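Local coordinates for protein putative TetR-family transcriptional regulator (Syntrophomonas wolfei subsp. wolfei, PDB 3LWJ) that probably binds DNA through a predicted helix-turn-helix motif as a TetR-family transcriptional regulator built as a two-chain assembly, at residues A68-S73 with A101-L106; E108-V113 with I163-L168. One frame throughout, in Å; residues are numbered along the deposited sequence.

Interaction 1 (A68-S73 with A101-L106); sequences AKQIIS and AQNETL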
loop_
_atom_site.group_PDB
_atom_site.type_symbol
_atom_site.label_atom_id
_atom_site.label_comp_id
_atom_site.label_asym_id
_atom_site.label_seq_id
_atom_site.Cartn_x
_atom_site.Cartn_y
_atom_site.Cartn_z
ATOM N N ALA A 68 14.264 -0.544 -9.924
ATOM C CA ALA A 68 14.368 0.907 -9.642
ATOM C C ALA A 68 15.141 1.598 -10.755
ATOM O O ALA A 68 14.788 2.679 -11.191
ATOM C CB ALA A 68 15.077 1.166 -8.269
ATOM N N LYS A 69 16.213 0.961 -11.187
ATOM C CA LYS A 69 17.075 1.513 -12.182
ATOM C C LYS A 69 16.335 1.698 -13.513
ATOM O O LYS A 69 16.519 2.705 -14.201
ATOM C CB LYS A 69 18.300 0.615 -12.370
ATOM C CG LYS A 69 19.326 1.238 -13.273
ATOM C CD LYS A 69 20.535 0.362 -13.509
ATOM C CE LYS A 69 21.520 1.123 -14.392
ATOM N NZ LYS A 69 22.609 0.253 -14.854
ATOM N N GLN A 70 15.521 0.722 -13.878
ATOM C CA GLN A 70 14.739 0.797 -15.120
ATOM C C GLN A 70 13.629 1.886 -15.065
ATOM O O GLN A 70 13.426 2.632 -16.035
ATOM C CB GLN A 70 14.155 -0.578 -15.427
ATOM C CG GLN A 70 13.455 -0.734 -16.781
ATOM C CD GLN A 70 12.710 -2.070 -16.875
ATOM O OE1 GLN A 70 12.930 -2.972 -16.049
ATOM N NE2 GLN A 70 11.808 -2.190 -17.859
ATOM N N ILE A 71 12.946 1.989 -13.917
ATOM C CA ILE A 71 11.962 3.055 -13.663
ATOM C C ILE A 71 12.634 4.448 -13.773
ATOM O O ILE A 71 12.177 5.319 -14.526
ATOM C CB ILE A 71 11.294 2.886 -12.241
ATOM C CG1 ILE A 71 10.470 1.580 -12.167
ATOM C CG2 ILE A 71 10.409 4.088 -11.884
ATOM C CD1 ILE A 71 9.962 1.242 -10.754
ATOM N N ILE A 72 13.737 4.633 -13.050
ATOM C CA ILE A 72 14.397 5.944 -12.975
ATOM C C ILE A 72 15.005 6.368 -14.314
ATOM O O ILE A 72 14.948 7.530 -14.655
ATOM C CB ILE A 72 15.471 5.983 -11.843
ATOM C CG1 ILE A 72 14.783 5.840 -10.478
ATOM C CG2 ILE A 72 16.363 7.289 -11.906
ATOM C CD1 ILE A 72 15.776 5.745 -9.358
ATOM N N SER A 73 15.557 5.422 -15.065
ATOM C CA SER A 73 16.175 5.727 -16.373
ATOM C C SER A 73 15.135 5.966 -17.479
ATOM O O SER A 73 15.333 6.826 -18.352
ATOM C CB SER A 73 17.170 4.638 -16.798
ATOM O OG SER A 73 16.513 3.410 -17.022
ATOM N N ALA A 101 4.236 -3.245 -15.561
ATOM C CA ALA A 101 3.609 -4.245 -16.435
ATOM C C ALA A 101 4.617 -5.100 -17.240
ATOM O O ALA A 101 4.368 -6.289 -17.506
ATOM C CB ALA A 101 2.599 -3.579 -17.380
ATOM N N GLN A 102 5.746 -4.507 -17.616
ATOM C CA GLN A 102 6.801 -5.249 -18.319
ATOM C C GLN A 102 7.512 -6.234 -17.405
ATOM O O GLN A 102 8.105 -7.189 -17.895
ATOM C CB GLN A 102 7.822 -4.292 -18.941
ATOM C CG GLN A 102 7.348 -3.705 -20.281
ATOM C CD GLN A 102 7.953 -2.338 -20.582
ATOM O OE1 GLN A 102 9.017 -1.972 -20.050
ATOM N NE2 GLN A 102 7.264 -1.566 -21.427
ATOM N N ASN A 103 7.450 -5.985 -16.090
ATOM C CA ASN A 103 8.023 -6.856 -15.070
ATOM C C ASN A 103 6.897 -7.402 -14.189
ATOM O O ASN A 103 6.869 -7.143 -12.970
ATOM C CB ASN A 103 9.006 -6.056 -14.182
ATOM C CG ASN A 103 10.210 -5.520 -14.965
ATOM O OD1 ASN A 103 11.317 -6.068 -14.841
ATOM N ND2 ASN A 103 9.998 -4.465 -15.795
ATOM N N GLU A 104 5.965 -8.120 -14.814
ATOM C CA GLU A 104 4.744 -8.534 -14.154
ATOM C C GLU A 104 4.978 -9.483 -12.993
ATOM O O GLU A 104 4.365 -9.350 -11.933
ATOM C CB GLU A 104 3.782 -9.174 -15.137
ATOM C CG GLU A 104 2.410 -9.447 -14.511
ATOM C CD GLU A 104 1.309 -9.707 -15.537
ATOM O OE1 GLU A 104 1.311 -9.085 -16.617
ATOM O OE2 GLU A 104 0.421 -10.533 -15.245
ATOM N N THR A 105 5.865 -10.453 -13.187
ATOM C CA THR A 105 6.068 -11.452 -12.168
ATOM C C THR A 105 6.768 -10.806 -10.926
ATOM O O THR A 105 6.409 -11.087 -9.771
ATOM C CB THR A 105 6.793 -12.653 -12.771
ATOM O OG1 THR A 105 8.036 -12.203 -13.299
ATOM C CG2 THR A 105 5.932 -13.312 -13.944
ATOM N N LEU A 106 7.713 -9.900 -11.168
ATOM C CA LEU A 106 8.369 -9.151 -10.093
ATOM C C LEU A 106 7.403 -8.200 -9.378
ATOM O O LEU A 106 7.455 -8.078 -8.142
ATOM C CB LEU A 106 9.598 -8.386 -10.629
ATOM C CG LEU A 106 10.400 -7.548 -9.625
ATOM C CD1 LEU A 106 10.766 -8.366 -8.370
ATOM C CD2 LEU A 106 11.623 -6.949 -10.267
#
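Asn103 ND2 is gripped by two oxygens: it donates to Gln70 OE1 at 3.3 Å and also to the main-chain oxygen of Val99 on the preceding helix, its stronger partner. The bond to Gln70 is fairly long and bent, with an N-H...O angle of 140°. ND2 reaches OE1 from the flank of the carbonyl, the C=O...N angle being 103°, and tilted from the carbonyl plane of Gln70; OE1 in turn lies out of the amide plane of Asn103, the two amides being steeply inclined to one another. Gln70 can span the gap because its CG lies anti to the backbone N (chi1 -173°) and the chain beyond is extended, carrying the amide straight out from helix 56-79. The other end of this amide approaches Gln102: Gln70 NE2 lies 3.6 Å from Gln102 OE1, a close approach rather than a bond, with the amides nearly coplanar. Were Gln70 an alanine, Asn103 ND2 would probably keep Val99 O but lose its link to helix 56-79, and a gap would open beside Gln102. Only 97 Å² is buried here, a polar bridge near the surface, while Ile71 beside it packs inward on Val99 and Phe100. Asn103 itself breaks the helical path, and its carbonyl oxygen accepts from Ser107 OG. The arrangement is that of a polar side-chain link between a long helix and the kink joining helices 85-102 and 104-113 in an all-helical TetR-type regulator.

Interaction 2 (E108-V113 with I163-L168); sequences EIYSRV and IEKFSL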
loop_
_atom_site.group_PDB
_atom_site.type_symbol
_atom_site.label_atom_id
_atom_site.label_comp_id
_atom_site.label_asym_id
_atom_site.label_seq_id
_atom_site.Cartn_x
_atom_site.Cartn_y
_atom_site.Cartn_z
ATOM N N GLU A 108 4.299 -8.728 -9.089
ATOM C CA GLU A 108 3.543 -9.619 -8.215
ATOM C C GLU A 108 4.282 -9.914 -6.900
ATOM O O GLU A 108 3.704 -9.740 -5.824
ATOM C CB GLU A 108 3.193 -10.915 -8.918
ATOM C CG GLU A 108 1.915 -11.529 -8.363
ATOM C CD GLU A 108 1.584 -12.893 -8.974
ATOM O OE1 GLU A 108 1.661 -13.042 -10.219
ATOM O OE2 GLU A 108 1.265 -13.806 -8.181
ATOM N N ILE A 109 5.548 -10.352 -6.975
ATOM C CA ILE A 109 6.315 -10.636 -5.765
ATOM C C ILE A 109 6.378 -9.389 -4.876
ATOM O O ILE A 109 6.075 -9.475 -3.706
ATOM C CB ILE A 109 7.751 -11.105 -6.061
ATOM C CG1 ILE A 109 7.768 -12.461 -6.774
ATOM C CG2 ILE A 109 8.608 -11.178 -4.755
ATOM C CD1 ILE A 109 7.083 -13.576 -6.022
ATOM N N TYR A 110 6.738 -8.234 -5.453
ATOM C CA TYR A 110 6.728 -6.945 -4.728
ATOM C C TYR A 110 5.421 -6.686 -4.003
ATOM O O TYR A 110 5.420 -6.175 -2.874
ATOM C CB TYR A 110 7.027 -5.832 -5.719
ATOM C CG TYR A 110 6.857 -4.417 -5.248
ATOM C CD1 TYR A 110 7.510 -3.942 -4.094
ATOM C CD2 TYR A 110 6.093 -3.511 -6.004
ATOM C CE1 TYR A 110 7.359 -2.600 -3.690
ATOM C CE2 TYR A 110 5.954 -2.175 -5.609
ATOM C CZ TYR A 110 6.605 -1.735 -4.453
ATOM O OH TYR A 110 6.463 -0.431 -4.066
ATOM N N SER A 111 4.314 -7.034 -4.657
ATOM C CA SER A 111 2.960 -6.770 -4.156
ATOM C C SER A 111 2.485 -7.797 -3.163
ATOM O O SER A 111 1.453 -7.602 -2.526
ATOM C CB SER A 111 1.952 -6.738 -5.319
ATOM O OG SER A 111 2.280 -5.726 -6.254
ATOM N N ARG A 112 3.205 -8.898 -3.048
ATOM C CA ARG A 112 2.808 -9.970 -2.139
ATOM C C ARG A 112 3.649 -10.043 -0.854
ATOM O O ARG A 112 3.130 -10.420 0.173
ATOM C CB ARG A 112 2.866 -11.318 -2.846
ATOM C CG ARG A 112 1.789 -11.511 -3.901
ATOM C CD ARG A 112 1.792 -12.964 -4.397
ATOM N NE ARG A 112 0.637 -13.220 -5.260
ATOM C CZ ARG A 112 -0.601 -13.411 -4.813
ATOM N NH1 ARG A 112 -0.859 -13.379 -3.503
ATOM N NH2 ARG A 112 -1.594 -13.625 -5.675
ATOM N N VAL A 113 4.932 -9.694 -0.921
ATOM C CA VAL A 113 5.814 -9.929 0.219
ATOM C C VAL A 113 5.966 -8.740 1.188
ATOM O O VAL A 113 6.610 -8.886 2.223
ATOM C CB VAL A 113 7.207 -10.414 -0.224
ATOM C CG1 VAL A 113 7.087 -11.690 -1.112
ATOM C CG2 VAL A 113 8.018 -9.273 -0.853
ATOM N N ILE A 163 -0.187 5.191 -4.145
ATOM C CA ILE A 163 -1.244 4.884 -5.114
ATOM C C ILE A 163 -0.730 3.917 -6.178
ATOM O O ILE A 163 -1.468 3.049 -6.710
ATOM C CB ILE A 163 -1.899 6.159 -5.725
ATOM C CG1 ILE A 163 -3.219 5.848 -6.444
ATOM C CG2 ILE A 163 -0.985 6.873 -6.687
ATOM C CD1 ILE A 163 -4.128 4.907 -5.747
ATOM N N GLU A 164 0.527 4.082 -6.540
ATOM C CA GLU A 164 1.131 3.172 -7.512
ATOM C C GLU A 164 1.186 1.765 -6.908
ATOM O O GLU A 164 0.815 0.807 -7.543
ATOM C CB GLU A 164 2.522 3.656 -7.914
ATOM C CG GLU A 164 2.482 4.882 -8.812
ATOM C CD GLU A 164 3.840 5.396 -9.196
ATOM O OE1 GLU A 164 4.815 5.079 -8.498
ATOM O OE2 GLU A 164 3.915 6.155 -10.179
ATOM N N LYS A 165 1.620 1.643 -5.655
ATOM C CA LYS A 165 1.699 0.338 -5.025
ATOM C C LYS A 165 0.304 -0.294 -4.914
ATOM O O LYS A 165 0.109 -1.490 -5.122
ATOM C CB LYS A 165 2.175 0.473 -3.567
ATOM C CG LYS A 165 3.585 0.347 -3.211
ATOM C CD LYS A 165 3.733 0.623 -1.670
ATOM C CE LYS A 165 3.578 -0.646 -0.822
ATOM N NZ LYS A 165 4.817 -1.548 -0.862
ATOM N N PHE A 166 -0.636 0.483 -4.425
ATOM C CA PHE A 166 -1.996 -0.024 -4.157
ATOM C C PHE A 166 -2.731 -0.421 -5.442
ATOM O O PHE A 166 -3.357 -1.455 -5.490
ATOM C CB PHE A 166 -2.846 0.998 -3.430
ATOM C CG PHE A 166 -4.192 0.449 -2.945
ATOM C CD1 PHE A 166 -4.271 -0.788 -2.342
ATOM C CD2 PHE A 166 -5.340 1.200 -3.053
ATOM C CE1 PHE A 166 -5.468 -1.300 -1.858
ATOM C CE2 PHE A 166 -6.558 0.703 -2.577
ATOM C CZ PHE A 166 -6.612 -0.560 -1.971
ATOM N N SER A 167 -2.629 0.398 -6.476
ATOM C CA SER A 167 -3.293 0.069 -7.754
ATOM C C SER A 167 -2.581 -1.127 -8.451
ATOM O O SER A 167 -3.240 -1.946 -9.098
ATOM C CB SER A 167 -3.323 1.321 -8.635
ATOM O OG SER A 167 -2.029 1.528 -9.175
ATOM N N LEU A 168 -1.242 -1.240 -8.343
ATOM C CA LEU A 168 -0.519 -2.426 -8.848
ATOM C C LEU A 168 -1.055 -3.690 -8.161
ATOM O O LEU A 168 -1.359 -4.688 -8.785
ATOM C CB LEU A 168 0.994 -2.310 -8.552
ATOM C CG LEU A 168 1.930 -3.411 -9.083
ATOM C CD1 LEU A 168 1.704 -3.656 -10.612
ATOM C CD2 LEU A 168 3.432 -3.052 -8.720
HETATM O O HOH W 1 3.810 -3.567 -2.652
HETATM O O HOH W 2 2.206 -3.294 -4.859
#
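Within the helical body of this TetR-type fold, the short helix 104-113 crosses helix 153-173 almost perpendicularly, their local axes making an angle of 100°. The phenol OH of Tyr110 presses on Lys165 CG at a close 3.1 Å, and the two side chains cross at about a right angle. Beyond CG the lysine bends at both chi3 (89°) and chi4, which brings its ammonium above the ring plane, off the CE1/CZ margin. There Lys165 NZ forms a salt bridge with Glu128 of helix 118-144, whose OE2 also bonds Tyr110 OH, so one carboxylate oxygen ties both groups together. Leu168 adds the apolar part: its CD2 meets the ring edge at Tyr110 CD2, 3.8 Å away, while its CG lies 3.7 Å from Ser111 OG. Two waters complete the junction. One, over the ring centre on the same face as the ammonium, accepts from Lys165 NZ at 2.9 Å and donates to Tyr110 O at 3.1 Å. The second donates to Ser111 OG and to Lys165 O, each at 2.8 Å; that hydroxyl is also bonded to Ser107 O. Phe166 of the second subunit packs on Lys165, and Arg112 NH1 bonds Gly115 O of that subunit, while Arg112 NE is held by Glu108. The crossing thus joins two helices of the C-terminal helical domain near the subunit interface, consistent with a TetR-type fold.

From the N terminus, helix 10-28 and the predicted helix-turn-helix come first, followed by the long helix 56-79. Interaction 1 closes a loop of 27 residues, mostly helix 85-102, and meets the returning chain at the turn leading into helix 104-113. Interaction 2 uses the later part of that helix and closes a second loop of 49 residues, including helix 118-144, onto helix 153-173. The loops neither nest nor cross: they follow in series, with centres 12 Å apart. Thr105 and Leu106 at the start of helix 104-113 touch helix 10-28, so this short helix joins the N-terminal region to the core, whose helix 153-173 in turn approaches the second subunit.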